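Local coordinates for protein S-adenosylmethionine:2-demethylmenaquinone methyltransferase (PDB 2PCN) that belongs to the RraA-like family and forms a trimer of compact subunits built round a large mixed beta sheet with a few helices, at residues Cys17-Gln22 / Met108-Cys113; Val44-Ala49 / Asp74-Ile79; Gly56-Val61 / Gly84-Ile89; Gly65-Ala70 / His91-Asp96; Tyr141-Ala146 / Asp155-Asn160. All blocks are in the same frame, centred on the assembly; numbering follows the deposited sequence.

Contact 1 of 5, residues Cys17-Gln22 / Met108-Cys113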
# COMPACT_ATOMS: atom_id res chain seq x y z
N CYS A 17 10.61 5.83 14.22
CA CYS A 17 9.20 5.46 14.28
C CYS A 17 8.99 4.05 13.74
O CYS A 17 9.46 3.71 12.65
CB CYS A 17 8.36 6.47 13.48
SG CYS A 17 6.58 6.24 13.69
N GLU A 18 8.28 3.24 14.51
CA GLU A 18 8.00 1.85 14.15
C GLU A 18 6.72 1.71 13.34
O GLU A 18 6.47 0.67 12.73
CB GLU A 18 7.92 1.01 15.41
CG GLU A 18 9.20 1.00 16.22
CD GLU A 18 8.98 0.47 17.63
OE1 GLU A 18 8.33 -0.58 17.78
OE2 GLU A 18 9.48 1.12 18.58
N LEU A 19 5.91 2.76 13.35
CA LEU A 19 4.66 2.76 12.62
C LEU A 19 4.88 3.21 11.18
O LEU A 19 5.37 4.32 10.93
CB LEU A 19 3.66 3.69 13.30
CG LEU A 19 2.30 3.90 12.63
CD1 LEU A 19 1.51 2.60 12.61
CD2 LEU A 19 1.53 4.97 13.40
N PRO A 20 4.56 2.35 10.20
CA PRO A 20 4.74 2.71 8.79
C PRO A 20 3.59 3.62 8.37
O PRO A 20 2.43 3.33 8.64
CB PRO A 20 4.70 1.36 8.09
CG PRO A 20 3.72 0.60 8.91
CD PRO A 20 4.13 0.94 10.33
N PHE A 21 3.92 4.72 7.70
CA PHE A 21 2.91 5.66 7.25
C PHE A 21 2.71 5.60 5.75
O PHE A 21 3.59 5.17 5.01
CB PHE A 21 3.32 7.10 7.60
CG PHE A 21 3.26 7.42 9.06
CD1 PHE A 21 2.05 7.71 9.67
CD2 PHE A 21 4.43 7.47 9.81
CE1 PHE A 21 2.00 8.06 11.02
CE2 PHE A 21 4.39 7.82 11.16
CZ PHE A 21 3.17 8.11 11.76
N GLN A 22 1.54 6.04 5.31
CA GLN A 22 1.24 6.13 3.89
C GLN A 22 1.54 7.60 3.62
O GLN A 22 1.22 8.44 4.46
CB GLN A 22 -0.23 5.85 3.60
CG GLN A 22 -0.72 4.48 4.04
CD GLN A 22 0.12 3.36 3.46
OE1 GLN A 22 0.34 3.30 2.25
NE2 GLN A 22 0.60 2.47 4.33
N MET A 108 1.60 12.53 6.08
CA MET A 108 1.68 11.09 6.35
C MET A 108 0.58 10.73 7.33
O MET A 108 0.33 11.44 8.30
CB MET A 108 3.04 10.72 6.96
CG MET A 108 4.22 10.90 6.03
SD MET A 108 5.74 10.32 6.81
CE MET A 108 6.60 9.61 5.41
N ALA A 109 -0.09 9.61 7.06
CA ALA A 109 -1.18 9.14 7.91
C ALA A 109 -1.27 7.62 7.74
O ALA A 109 -0.61 7.05 6.88
CB ALA A 109 -2.48 9.80 7.49
N ILE A 110 -2.10 6.96 8.56
CA ILE A 110 -2.20 5.51 8.44
C ILE A 110 -3.31 5.05 7.51
O ILE A 110 -3.43 3.86 7.22
CB ILE A 110 -2.39 4.84 9.82
CG1 ILE A 110 -3.71 5.27 10.45
CG2 ILE A 110 -1.22 5.19 10.72
CD1 ILE A 110 -4.09 4.47 11.68
N GLY A 111 -4.11 5.99 7.02
CA GLY A 111 -5.18 5.62 6.12
C GLY A 111 -6.10 6.78 5.78
O GLY A 111 -5.86 7.91 6.19
N THR A 112 -7.16 6.49 5.03
CA THR A 112 -8.13 7.51 4.65
C THR A 112 -9.49 7.12 5.19
O THR A 112 -9.78 5.94 5.40
CB THR A 112 -8.24 7.65 3.11
OG1 THR A 112 -8.67 6.40 2.54
CG2 THR A 112 -6.90 8.06 2.51
N CYS A 113 -10.32 8.13 5.42
CA CYS A 113 -11.68 7.94 5.92
C CYS A 113 -12.46 9.17 5.47
O CYS A 113 -12.06 10.30 5.74
CB CYS A 113 -11.68 7.87 7.45
SG CYS A 113 -13.34 7.73 8.14
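Phe-21 and Met-108 pack together where residues 17-22 meet strand 106-109. From the backbone outward, Phe-21 CB lies 3.7 Å from Met-108 CB, and CG stays close to that same methylene. CG is set anti to the carbonyl carbon (chi1 -71°); chi2 of -79° turns the ring, and CD1 lies 3.8 Å from Ala-109 C, which sits at the ring edge in its plane. CD1 also reaches Ile-110 CG2 at 4.3 Å, and at the tip CZ continues onto Ile-89. Met-108 SD stands 5.1 Å from the ring centroid, 45° off the normal, a Met-aromatic contact of oblique geometry. Leu-19 extends the apolar patch: its CD2 touches Ile-110 CG2 at 3.8 Å, the two side chains crossing at about a right angle. Beside this patch Gln-22 and Ala-109 form an antiparallel hydrogen-bonded pair, Gln-22 N to Ala-109 O 2.8 Å and Ala-109 N to Gln-22 O 3.1 Å. Val-149 of strand 148-152 packs on both Phe-21 and Met-108. Thus one reciprocal pair of backbone hydrogen bonds fixes how the two segments are aligned, while hydrocarbon and sulfur contacts, with no side-chain hydrogen bond between the segments, fill the join alongside it.

Contact 2 of 5, residues Val44-Ala49 / Asp74-Ile79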
# COMPACT_ATOMS: atom_id res chain seq x y z
N VAL A 44 -10.57 20.19 15.95
CA VAL A 44 -10.61 21.63 16.16
C VAL A 44 -9.22 22.14 16.53
O VAL A 44 -8.78 23.18 16.05
CB VAL A 44 -11.59 22.02 17.27
CG1 VAL A 44 -11.42 23.50 17.63
CG2 VAL A 44 -13.01 21.75 16.82
N LEU A 45 -8.53 21.41 17.41
CA LEU A 45 -7.20 21.81 17.83
C LEU A 45 -6.17 21.59 16.72
O LEU A 45 -5.12 22.23 16.71
CB LEU A 45 -6.79 21.06 19.09
CG LEU A 45 -7.64 21.48 20.30
CD1 LEU A 45 -7.26 20.65 21.51
CD2 LEU A 45 -7.41 22.97 20.57
N VAL A 46 -6.47 20.68 15.80
CA VAL A 46 -5.56 20.44 14.68
C VAL A 46 -5.62 21.70 13.82
O VAL A 46 -4.60 22.23 13.39
CB VAL A 46 -5.99 19.23 13.83
CG1 VAL A 46 -5.06 19.08 12.63
CG2 VAL A 46 -5.96 17.97 14.68
N ARG A 47 -6.84 22.19 13.60
CA ARG A 47 -7.01 23.40 12.80
C ARG A 47 -6.36 24.61 13.45
O ARG A 47 -5.64 25.36 12.80
CB ARG A 47 -8.49 23.69 12.56
CG ARG A 47 -8.73 25.02 11.87
CD ARG A 47 -10.07 25.07 11.16
NE ARG A 47 -10.14 26.23 10.28
CZ ARG A 47 -10.91 26.31 9.20
NH1 ARG A 47 -11.68 25.28 8.86
NH2 ARG A 47 -10.90 27.41 8.46
N GLU A 48 -6.61 24.81 14.74
CA GLU A 48 -6.04 25.96 15.43
C GLU A 48 -4.51 25.93 15.40
O GLU A 48 -3.87 26.98 15.26
CB GLU A 48 -6.54 26.01 16.88
CG GLU A 48 -8.06 25.94 16.98
CD GLU A 48 -8.58 26.41 18.32
OE1 GLU A 48 -8.00 26.01 19.36
OE2 GLU A 48 -9.57 27.16 18.34
N ALA A 49 -3.94 24.74 15.50
CA ALA A 49 -2.49 24.59 15.46
C ALA A 49 -1.97 25.01 14.08
O ALA A 49 -1.03 25.79 13.96
CB ALA A 49 -2.09 23.14 15.75
N ASP A 74 -8.59 18.78 2.70
CA ASP A 74 -7.94 19.76 1.84
C ASP A 74 -7.96 21.19 2.37
O ASP A 74 -7.03 21.95 2.12
CB ASP A 74 -8.54 19.70 0.42
CG ASP A 74 -9.94 20.26 0.35
OD1 ASP A 74 -10.76 19.93 1.22
OD2 ASP A 74 -10.22 21.03 -0.60
N ARG A 75 -9.00 21.56 3.12
CA ARG A 75 -9.07 22.92 3.67
C ARG A 75 -7.90 23.15 4.62
O ARG A 75 -7.21 24.16 4.53
CB ARG A 75 -10.38 23.14 4.42
CG ARG A 75 -11.62 23.17 3.55
CD ARG A 75 -12.84 23.40 4.41
NE ARG A 75 -12.94 22.39 5.46
CZ ARG A 75 -13.42 22.63 6.68
NH1 ARG A 75 -13.83 23.85 7.01
NH2 ARG A 75 -13.47 21.65 7.58
N LEU A 76 -7.70 22.22 5.54
CA LEU A 76 -6.61 22.34 6.51
C LEU A 76 -5.25 22.20 5.85
O LEU A 76 -4.29 22.86 6.25
CB LEU A 76 -6.78 21.31 7.63
CG LEU A 76 -7.65 21.79 8.81
CD1 LEU A 76 -8.98 22.31 8.30
CD2 LEU A 76 -7.86 20.65 9.79
N ALA A 77 -5.15 21.33 4.84
CA ALA A 77 -3.88 21.15 4.15
C ALA A 77 -3.56 22.46 3.43
O ALA A 77 -2.40 22.87 3.33
CB ALA A 77 -3.98 20.01 3.14
N GLN A 78 -4.60 23.12 2.93
CA GLN A 78 -4.44 24.39 2.23
C GLN A 78 -3.86 25.43 3.19
O GLN A 78 -2.98 26.21 2.83
CB GLN A 78 -5.79 24.85 1.70
CG GLN A 78 -5.76 26.12 0.88
CD GLN A 78 -7.11 26.42 0.26
OE1 GLN A 78 -8.08 26.68 0.96
NE2 GLN A 78 -7.17 26.37 -1.07
N ILE A 79 -4.36 25.44 4.42
CA ILE A 79 -3.87 26.38 5.43
C ILE A 79 -2.39 26.11 5.64
O ILE A 79 -1.58 27.03 5.72
CB ILE A 79 -4.62 26.21 6.78
CG1 ILE A 79 -6.09 26.59 6.61
CG2 ILE A 79 -3.97 27.09 7.85
CD1 ILE A 79 -6.92 26.34 7.85
O HOH W 1 -13.27 27.23 6.60
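Arg-47 starts with CG anti to the backbone N (chi1 173°) and runs extended to NE, its guanidinium lying across toward helix 74-82; there the Arg-75 chain bends at chi3 (-56°), which sets NE, and its guanidinium lies against that of Arg-47. The planes of the two groups stand 65° apart, and Arg-75 NH1 lies at the edge of the Arg-47 group, 3.2 Å from Arg-47 NH1. Both atoms are donors, so no hydrogen bond joins them. A water accepts from Arg-47 NH2 at 3.0 Å and more weakly from Arg-75 NH1 at 3.5 Å. Ile-79 places its CD1 methyl over one face of the Arg-47 guanidinium, 4.0 Å from NE. Nearer the backbone the contact is apolar: Leu-76 CD1 is 4.1 Å from Arg-47 CD, and Val-46 CG1 meets Leu-76 CD2 at 4.3 Å. The helices run in roughly the same direction, their axes 10.2 Å apart at closest approach. Arg-47 NE forms a salt bridge with Glu-51 one turn further along its own helix. Two like charges therefore come together here, their repulsion probably offset mainly by Glu-51, with the water bridging the two groups; an acetate about 4 Å from the Arg-75 side chain, probably from the crystallisation liquor, may add to this.

Contact 3 of 5, residues Gly56-Val61 / Gly84-Ile89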
# COMPACT_ATOMS: atom_id res chain seq x y z
N GLY A 56 7.55 26.42 8.58
CA GLY A 56 8.57 25.38 8.62
C GLY A 56 8.27 24.27 9.61
O GLY A 56 8.95 23.24 9.63
N THR A 57 7.24 24.46 10.43
CA THR A 57 6.84 23.48 11.43
C THR A 57 6.26 22.21 10.82
O THR A 57 5.65 22.24 9.75
CB THR A 57 5.76 24.05 12.38
OG1 THR A 57 6.29 25.14 13.13
CG2 THR A 57 5.27 22.97 13.35
N VAL A 58 6.45 21.09 11.52
CA VAL A 58 5.88 19.82 11.12
C VAL A 58 4.92 19.51 12.26
O VAL A 58 5.35 19.29 13.39
CB VAL A 58 6.93 18.69 11.04
CG1 VAL A 58 6.22 17.34 10.89
CG2 VAL A 58 7.85 18.91 9.84
N LEU A 59 3.62 19.52 11.97
CA LEU A 59 2.63 19.23 12.99
C LEU A 59 2.47 17.73 13.14
O LEU A 59 2.21 17.03 12.16
CB LEU A 59 1.28 19.85 12.63
CG LEU A 59 0.21 19.71 13.71
CD1 LEU A 59 0.55 20.61 14.89
CD2 LEU A 59 -1.15 20.07 13.16
N VAL A 60 2.64 17.23 14.36
CA VAL A 60 2.49 15.80 14.63
C VAL A 60 1.20 15.67 15.42
O VAL A 60 1.05 16.27 16.49
CB VAL A 60 3.67 15.25 15.46
CG1 VAL A 60 3.48 13.76 15.71
CG2 VAL A 60 4.97 15.49 14.71
N VAL A 61 0.26 14.89 14.89
CA VAL A 61 -1.03 14.70 15.53
C VAL A 61 -1.28 13.25 15.95
O VAL A 61 -1.26 12.34 15.12
CB VAL A 61 -2.18 15.12 14.58
CG1 VAL A 61 -3.53 14.86 15.23
CG2 VAL A 61 -2.03 16.59 14.21
N GLY A 84 3.11 28.24 5.01
CA GLY A 84 4.45 27.69 4.85
C GLY A 84 4.91 26.61 5.81
O GLY A 84 6.08 26.58 6.17
N LEU A 85 4.01 25.72 6.22
CA LEU A 85 4.41 24.65 7.11
C LEU A 85 5.13 23.57 6.30
O LEU A 85 4.95 23.48 5.08
CB LEU A 85 3.17 24.06 7.81
CG LEU A 85 2.46 24.97 8.83
CD1 LEU A 85 1.99 26.24 8.15
CD2 LEU A 85 1.29 24.24 9.46
N ALA A 86 5.95 22.77 6.97
CA ALA A 86 6.70 21.71 6.30
C ALA A 86 5.82 20.50 5.99
O ALA A 86 5.90 19.91 4.91
CB ALA A 86 7.89 21.28 7.16
N GLY A 87 4.98 20.13 6.95
CA GLY A 87 4.10 18.99 6.75
C GLY A 87 3.33 18.59 7.98
O GLY A 87 3.41 19.24 9.03
N VAL A 88 2.57 17.50 7.86
CA VAL A 88 1.77 16.98 8.96
C VAL A 88 1.94 15.46 9.03
O VAL A 88 1.96 14.79 8.00
CB VAL A 88 0.27 17.30 8.77
CG1 VAL A 88 -0.51 16.91 10.02
CG2 VAL A 88 0.07 18.78 8.45
N ILE A 89 2.07 14.94 10.24
CA ILE A 89 2.20 13.50 10.46
C ILE A 89 1.05 13.14 11.39
O ILE A 89 0.96 13.65 12.51
CB ILE A 89 3.55 13.14 11.12
CG1 ILE A 89 4.69 13.52 10.18
CG2 ILE A 89 3.59 11.65 11.46
CD1 ILE A 89 6.08 13.38 10.77
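A parallel pair of neighbouring strands, the two ends of a beta-alpha-beta crossover whose connection includes helix 74-82, brings residues 58-61 beside residues 87-89, with Val-58, Leu-59 and Val-60 opposite Gly-87, Val-88 and Ile-89. The backbone bonds alternate in the manner of parallel strands. Leu-59 N donates to Gly-87 O at 3.0 Å, and Leu-59 O accepts from Ile-89 N at 2.8 Å; Val-61 N then bonds Ile-89 O at 2.8 Å, almost straight at 174°. Before the strands begin, the pairing is already under way: Ala-86 N bonds Thr-57 O, and Gly-56 N bonds Gly-84 O, both with the donor tilted from the carbonyl plane by about 30°. Gly-84, with positive phi, is the C-prime residue of the Schellman motif that ends helix 74-82, and the same residue offers this carbonyl to Gly-56.

On the face that carries Val-58 and Ile-89, Val-58 splits its two methyls: CG2 packs on Ala-86 CB at 3.6 Å, and CG1, anti to the backbone N (chi1 169°), meets Ile-89 CD1 at 4.0 Å. On the other face Leu-59 CB faces Val-88 CG1 at 4.3 Å, and Val-61 CG2 reaches the same methyl at 4.5 Å. Leu-59 and Val-61 also pack beneath helix 44-52, through Ala-49, Leu-50 and Val-46, whereas Val-58 and Ile-89 are covered by Val-142 of strand 141-145. In the sheet, strand 58-62 is flanked by strand 30-38 and strand 87-90 by strand 106-109.

Contact 4 of 5, residues Gly65-Ala70 / His91-Asp96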
# COMPACT_ATOMS: atom_id res chain seq x y z
N GLY A 65 -4.72 6.56 16.26
CA GLY A 65 -4.83 5.59 15.18
C GLY A 65 -6.25 5.25 14.79
O GLY A 65 -6.51 4.25 14.13
N SER A 66 -7.20 6.09 15.21
CA SER A 66 -8.59 5.84 14.87
C SER A 66 -8.80 5.90 13.37
O SER A 66 -8.21 6.73 12.68
CB SER A 66 -9.50 6.88 15.53
OG SER A 66 -10.83 6.74 15.05
N ARG A 67 -9.64 5.00 12.86
CA ARG A 67 -9.95 4.96 11.44
C ARG A 67 -11.42 5.31 11.22
O ARG A 67 -11.95 5.14 10.12
CB ARG A 67 -9.66 3.56 10.87
CG ARG A 67 -8.18 3.22 10.81
CD ARG A 67 -7.97 1.76 10.42
NE ARG A 67 -6.55 1.43 10.32
CZ ARG A 67 -5.78 1.74 9.28
NH1 ARG A 67 -6.29 2.38 8.23
NH2 ARG A 67 -4.50 1.40 9.28
N ARG A 68 -12.07 5.81 12.26
CA ARG A 68 -13.48 6.16 12.17
C ARG A 68 -13.75 7.54 11.57
O ARG A 68 -14.84 7.80 11.06
CB ARG A 68 -14.14 6.05 13.55
CG ARG A 68 -14.04 4.64 14.14
CD ARG A 68 -15.01 4.42 15.29
NE ARG A 68 -14.75 5.31 16.43
CZ ARG A 68 -15.40 5.24 17.59
NH1 ARG A 68 -16.34 4.32 17.77
NH2 ARG A 68 -15.11 6.08 18.57
N VAL A 69 -12.76 8.42 11.64
CA VAL A 69 -12.90 9.76 11.07
C VAL A 69 -11.58 10.28 10.54
O VAL A 69 -10.51 9.77 10.88
CB VAL A 69 -13.41 10.80 12.12
CG1 VAL A 69 -14.77 10.38 12.66
CG2 VAL A 69 -12.40 10.94 13.24
N ALA A 70 -11.66 11.30 9.69
CA ALA A 70 -10.47 11.92 9.13
C ALA A 70 -10.14 13.10 10.05
O ALA A 70 -11.05 13.72 10.61
CB ALA A 70 -10.76 12.42 7.72
N HIS A 91 -1.28 10.17 13.38
CA HIS A 91 -1.52 8.82 13.86
C HIS A 91 -3.04 8.75 13.80
O HIS A 91 -3.73 8.84 14.82
CB HIS A 91 -1.00 8.65 15.29
CG HIS A 91 -1.23 7.28 15.86
ND1 HIS A 91 -1.23 6.14 15.07
CD2 HIS A 91 -1.45 6.86 17.12
CE1 HIS A 91 -1.45 5.09 15.84
NE2 HIS A 91 -1.58 5.50 17.09
N GLY A 92 -3.54 8.61 12.58
CA GLY A 92 -4.96 8.57 12.32
C GLY A 92 -5.19 8.70 10.82
O GLY A 92 -4.25 8.53 10.04
N CYS A 93 -6.40 9.05 10.41
CA CYS A 93 -6.71 9.16 8.99
C CYS A 93 -6.93 10.57 8.46
O CYS A 93 -7.09 11.53 9.22
CB CYS A 93 -7.96 8.33 8.67
SG CYS A 93 -7.80 6.56 8.96
N ILE A 94 -6.93 10.68 7.14
CA ILE A 94 -7.17 11.95 6.47
C ILE A 94 -8.19 11.69 5.38
O ILE A 94 -8.59 10.54 5.15
CB ILE A 94 -5.89 12.51 5.79
CG1 ILE A 94 -5.47 11.60 4.63
CG2 ILE A 94 -4.76 12.62 6.81
CD1 ILE A 94 -4.43 12.21 3.72
N ARG A 95 -8.64 12.75 4.72
CA ARG A 95 -9.57 12.61 3.60
C ARG A 95 -9.13 13.64 2.56
O ARG A 95 -8.20 14.41 2.80
CB ARG A 95 -11.02 12.81 4.04
CG ARG A 95 -11.40 14.19 4.54
CD ARG A 95 -12.87 14.18 4.93
NE ARG A 95 -13.45 15.51 5.05
CZ ARG A 95 -14.75 15.75 5.19
NH1 ARG A 95 -15.61 14.74 5.23
NH2 ARG A 95 -15.19 17.00 5.27
N ASP A 96 -9.81 13.67 1.41
CA ASP A 96 -9.45 14.56 0.31
C ASP A 96 -8.01 14.23 -0.10
O ASP A 96 -7.24 15.11 -0.49
CB ASP A 96 -9.52 16.04 0.73
CG ASP A 96 -10.91 16.45 1.17
OD1 ASP A 96 -11.90 16.04 0.53
OD2 ASP A 96 -11.01 17.21 2.16
O HOH W 2 -8.46 9.40 12.69
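Gly-65 on the ring of His-91 opens a contact between a loop and a corner, where the chain leaves strand 87-90 and turns into the short strand 93-94. Gly-65 N sits 3.3 Å above the imidazole plane, over its centre, and Gly-65 CA makes a CH-pi contact 3.6 Å from the ring centroid. The same N donates to His-91 O at 2.9 Å, approaching from above the carbonyl plane, 56° out of it. The torsion that sets CG of His-91 anti to the backbone N (chi1 179°) starts the ring toward this glycine, and the ring also stacks with Phe-131. Further along, one water ties the segments together, donating to Ser-66 O (2.7 Å) and Val-69 O (2.8 Å) and accepting from Cys-93 N (3.1 Å). Cys-93 SG rests 3.8 Å from Arg-67 CG. Ala-70 CB packs 3.7 Å from Arg-95 CG, while the guanidinium of Arg-95 goes on to Pro-114 O and to Asp-8 of the second subunit. Ser-66 OG accepts from Arg-68 N in an ST turn and also bonds Glu-41. The loop leads into strand 70-72, which with 93-94 and 111-112 forms a small parallel sheet, consistent with the swivelling beta/beta/alpha fold of RraA-like proteins.

Contact 5 of 5, residues Tyr141-Ala146 / Asp155-Asn160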
# COMPACT_ATOMS: atom_id res chain seq x y z
N TYR A 141 12.93 17.73 16.63
CA TYR A 141 12.98 17.80 15.17
C TYR A 141 12.64 16.47 14.52
O TYR A 141 13.13 15.42 14.93
CB TYR A 141 14.37 18.25 14.71
CG TYR A 141 14.54 19.75 14.62
CD1 TYR A 141 14.26 20.42 13.43
CD2 TYR A 141 14.96 20.50 15.72
CE1 TYR A 141 14.39 21.81 13.34
CE2 TYR A 141 15.09 21.88 15.64
CZ TYR A 141 14.81 22.53 14.45
OH TYR A 141 14.94 23.90 14.36
N VAL A 142 11.79 16.51 13.50
CA VAL A 142 11.40 15.29 12.80
C VAL A 142 11.82 15.33 11.34
O VAL A 142 11.72 16.36 10.67
CB VAL A 142 9.88 15.05 12.91
CG1 VAL A 142 9.11 16.19 12.27
CG2 VAL A 142 9.51 13.72 12.27
N TYR A 143 12.30 14.20 10.84
CA TYR A 143 12.73 14.08 9.46
C TYR A 143 11.95 12.92 8.85
O TYR A 143 11.92 11.83 9.42
CB TYR A 143 14.23 13.77 9.40
CG TYR A 143 15.08 14.82 10.08
CD1 TYR A 143 15.51 15.96 9.40
CD2 TYR A 143 15.44 14.68 11.43
CE1 TYR A 143 16.27 16.94 10.05
CE2 TYR A 143 16.19 15.65 12.08
CZ TYR A 143 16.61 16.78 11.38
OH TYR A 143 17.36 17.74 12.02
N ALA A 144 11.31 13.16 7.72
CA ALA A 144 10.54 12.12 7.08
C ALA A 144 10.81 12.01 5.59
O ALA A 144 11.12 12.99 4.92
CB ALA A 144 9.05 12.37 7.31
N ASP A 145 10.71 10.79 5.08
CA ASP A 145 10.88 10.55 3.65
C ASP A 145 10.31 9.18 3.30
O ASP A 145 9.64 8.55 4.11
CB ASP A 145 12.36 10.67 3.23
CG ASP A 145 13.24 9.56 3.76
OD1 ASP A 145 12.72 8.62 4.40
OD2 ASP A 145 14.47 9.63 3.53
N ALA A 146 10.56 8.75 2.07
CA ALA A 146 10.05 7.47 1.58
C ALA A 146 10.46 6.24 2.39
O ALA A 146 9.77 5.22 2.34
CB ALA A 146 10.45 7.29 0.11
N ASP A 155 18.01 20.22 16.09
CA ASP A 155 18.38 20.29 14.68
C ASP A 155 19.75 19.63 14.49
O ASP A 155 20.76 20.17 14.93
CB ASP A 155 18.44 21.75 14.22
CG ASP A 155 18.51 21.88 12.71
OD1 ASP A 155 19.35 21.19 12.10
OD2 ASP A 155 17.73 22.68 12.15
N LEU A 156 19.76 18.47 13.84
CA LEU A 156 20.99 17.73 13.61
C LEU A 156 21.86 18.33 12.50
O LEU A 156 23.01 17.93 12.33
CB LEU A 156 20.68 16.27 13.27
CG LEU A 156 20.03 15.42 14.36
CD1 LEU A 156 19.78 14.01 13.82
CD2 LEU A 156 20.92 15.37 15.58
N LEU A 157 21.30 19.28 11.76
CA LEU A 157 22.03 19.90 10.66
C LEU A 157 22.45 21.34 10.97
O LEU A 157 22.80 22.10 10.07
CB LEU A 157 21.19 19.86 9.40
CG LEU A 157 20.73 18.46 8.99
CD1 LEU A 157 19.77 18.56 7.83
CD2 LEU A 157 21.93 17.60 8.63
N ALA A 158 22.40 21.70 12.25
CA ALA A 158 22.78 23.04 12.68
C ALA A 158 23.67 22.91 13.91
O ALA A 158 24.08 23.90 14.51
CB ALA A 158 21.54 23.85 13.02
N LYS A 159 23.96 21.66 14.28
CA LYS A 159 24.79 21.37 15.44
C LYS A 159 26.27 21.30 15.08
O LYS A 159 26.63 21.23 13.90
CB LYS A 159 24.36 20.04 16.07
CG LYS A 159 24.39 18.87 15.10
CD LYS A 159 24.14 17.55 15.81
CE LYS A 159 25.26 17.23 16.79
NZ LYS A 159 25.06 15.92 17.46
N ASN A 160 27.11 21.30 16.11
CA ASN A 160 28.56 21.22 15.93
C ASN A 160 29.15 20.40 17.06
O ASN A 160 30.30 19.96 17.00
CB ASN A 160 29.17 22.63 15.93
CG ASN A 160 28.86 23.40 17.21
OD1 ASN A 160 29.25 22.99 18.30
ND2 ASN A 160 28.16 24.52 17.06
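Tyr-141 and Tyr-143, which alternate with Val-142 on strand 141-145, receive a type I beta turn, Asp-155 to Ala-158, that opens with an Asx turn. In the Asx turn, Asp-155 OD1 accepts from Leu-157 N at 2.8 Å, met nearly along its C-O axis. One hydrogen bond crosses between the segments: Leu-156 N donates to Tyr-143 OH at 3.1 Å with an angle of 155°, so the phenol oxygen holds a backbone N-H of the turn. The ring contacts belong to Tyr-141. Asp-155 lies over one of its faces, with CA 3.6 Å above the plane and offset toward the rim, and CB 3.8 Å from the centroid in a CH-pi contact; carboxylate and ring planes stand 58° apart. Apolar contacts gather round Tyr-143, whose CE2 meets Leu-156 CD1 at 4.3 Å and whose CE1 meets Leu-157 CD1 at 4.5 Å, both obliquely to the ring. Leu-156 also touches Phe-10, and Tyr-143 touches Leu-6, so helix 3-10 borders the same group, and the turn is held against both the strand and that helix. At the start of the turn, Tyr-141 CD2 comes within 3.1 Å of Asp-155 N.

In the fold
Contact 3 is the buried one, about 5 Å from the chain's centre, and rests on regular strand bonding with aliphatic side chains on both faces; the other four lie 10 to 14 Å out and are only partly buried. Contact 2 supplies helical cover: its helix 44-52 packs on the strand 58-62 of contact 3, while charged groups occupy its outer side. Contacts 1 and 4 share the small sheet of strands 93-94 and 111-112, and both touch the second subunit; contact 4 relies more on water and a ring face, contact 1 on apolar packing. Contact 5, on the opposite side of the chain's centre from contacts 2 and 4, holds the turn at 155-158 with two tyrosines, and its strand 141-145 covers contact 3 through Val-142.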